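Local coordinates for nucleoprotein (Rift valley fever virus, PDB 3OV9) that encapsidates the viral genomic RNA as a ring-forming oligomer, shielding it from nucleases and presenting it as template for transcription and replication, at residues E22-V25 and R26-Y30. Sequence-based numbering, arbitrary orientation. Where two conformers were deposited one is given.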
# COMPACT_ATOMS: atom_id res chain seq x y z
N GLU A 22 -24.45 34.95 17.42
CA GLU A 22 -24.18 35.12 15.98
C GLU A 22 -22.97 36.02 15.71
O GLU A 22 -22.25 35.81 14.73
CB GLU A 22 -25.43 35.60 15.24
CG GLU A 22 -26.49 34.50 15.06
CD GLU A 22 -27.74 34.98 14.33
OE1 GLU A 22 -27.82 36.17 13.98
OE2 GLU A 22 -28.65 34.14 14.12
N GLN A 23 -22.76 37.01 16.59
CA GLN A 23 -21.57 37.86 16.51
C GLN A 23 -20.31 37.04 16.78
O GLN A 23 -19.29 37.20 16.10
CB GLN A 23 -21.65 39.04 17.50
CG GLN A 23 -22.55 40.18 17.04
CD GLN A 23 -22.35 41.46 17.82
OE1 GLN A 23 -21.22 41.83 18.17
NE2 GLN A 23 -23.44 42.17 18.09
N TRP A 24 -20.37 36.16 17.78
CA TRP A 24 -19.24 35.27 18.08
C TRP A 24 -18.97 34.33 16.91
O TRP A 24 -17.80 34.10 16.55
CB TRP A 24 -19.47 34.47 19.37
CG TRP A 24 -19.36 35.29 20.63
CD1 TRP A 24 -18.55 36.37 20.84
CD2 TRP A 24 -20.06 35.06 21.86
NE1 TRP A 24 -18.71 36.84 22.12
CE2 TRP A 24 -19.63 36.06 22.77
CE3 TRP A 24 -21.01 34.12 22.28
CZ2 TRP A 24 -20.13 36.14 24.07
CZ3 TRP A 24 -21.50 34.21 23.58
CH2 TRP A 24 -21.06 35.21 24.46
N VAL A 25 -20.03 33.79 16.31
CA VAL A 25 -19.90 32.92 15.14
C VAL A 25 -19.09 33.63 14.06
O VAL A 25 -18.13 33.06 13.53
CB VAL A 25 -21.28 32.48 14.58
CG1 VAL A 25 -21.12 31.76 13.25
CG2 VAL A 25 -22.00 31.60 15.56
N ARG A 26 -19.45 34.87 13.77
CA ARG A 26 -18.74 35.69 12.78
C ARG A 26 -17.29 35.96 13.16
O ARG A 26 -16.40 35.89 12.31
CB ARG A 26 -19.48 37.01 12.51
CG ARG A 26 -20.78 36.85 11.75
CD ARG A 26 -21.34 38.21 11.31
NE ARG A 26 -21.76 39.03 12.45
CZ ARG A 26 -22.97 38.99 13.00
NH1 ARG A 26 -23.91 38.17 12.53
NH2 ARG A 26 -23.25 39.78 14.03
N GLU A 27 -17.05 36.26 14.44
CA GLU A 27 -15.70 36.54 14.93
C GLU A 27 -14.77 35.33 14.75
O GLU A 27 -13.61 35.49 14.38
CB GLU A 27 -15.73 36.95 16.41
CG GLU A 27 -14.38 37.49 16.93
CD GLU A 27 -14.34 37.71 18.44
OE1 GLU A 27 -15.39 37.58 19.11
OE2 GLU A 27 -13.24 38.03 18.94
N PHE A 28 -15.32 34.14 14.97
CA PHE A 28 -14.54 32.90 14.97
C PHE A 28 -14.59 32.12 13.66
O PHE A 28 -13.98 31.04 13.56
CB PHE A 28 -15.00 31.99 16.12
CG PHE A 28 -14.91 32.61 17.49
CD1 PHE A 28 -13.79 33.36 17.87
CD2 PHE A 28 -15.92 32.39 18.42
CE1 PHE A 28 -13.71 33.92 19.14
CE2 PHE A 28 -15.84 32.95 19.70
CZ PHE A 28 -14.74 33.71 20.06
N ALA A 29 -15.29 32.64 12.66
CA ALA A 29 -15.51 31.93 11.40
C ALA A 29 -14.22 31.71 10.61
O ALA A 29 -13.23 32.42 10.79
CB ALA A 29 -16.54 32.67 10.54
N TYR A 30 -14.24 30.69 9.75
CA TYR A 30 -13.14 30.42 8.83
C TYR A 30 -12.81 31.67 8.02
O TYR A 30 -13.72 32.31 7.48
CB TYR A 30 -13.54 29.28 7.88
CG TYR A 30 -12.48 28.87 6.87
CD1 TYR A 30 -11.65 27.78 7.12
CD2 TYR A 30 -12.33 29.55 5.67
CE1 TYR A 30 -10.69 27.38 6.19
CE2 TYR A 30 -11.37 29.17 4.73
CZ TYR A 30 -10.55 28.09 5.00
OH TYR A 30 -9.60 27.71 4.08
O HOH W 1 -26.61 38.48 13.56
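Three i to i+4 backbone hydrogen bonds tie Glu22-Val25 to the turn that follows: Glu27 N to Gln23 O and Phe28 N to Trp24 O, each 2.9 Å, and Arg26 N to Glu22 O at 3.1 Å. A weak hydrogen bond also runs from Phe28 N to Val25 O. On the outer side of the helix, Glu22 and Arg26 are joined through a water that donates a hydrogen bond to Glu22 OE1 (2.6 Å) and accepts one from Arg26 NH1 (2.9 Å), lying at the edge of the guanidinium, in its plane. Glu22 OE2 forms a salt bridge with Arg18, so the carboxylate serves a partner one turn back and, by way of the water, one turn on. A bend at chi3 (-67°) folds Arg26 back along the helix, laying one guanidinium face over Glu22 O and the backbone of Gln23. These residues belong to helix 18-28 in the N-terminal arm, within the region essential for oligomerization, and a second subunit of the hexamer packs its Lys56 on Trp24, Leu60 on Phe28 and Leu122 on Val25, while its Thr82 OG1 is hydrogen-bonded to Glu27 OE2. Glu27 OE1 lies at the edge of the Trp24 indole, 3.8 Å from CD1. The five-membered ring of Trp24 and the Phe28 ring are nearly parallel (20°) but offset so far that little stacking results; Trp24 CB touches Phe28 CE2 at 3.9 Å. Next along the chain, Ala29 CB rests 3.4 Å from Val25 O, and Tyr30, which probably binds RNA, lays its side chain against Gln198 and Ala202 of helix 189-204.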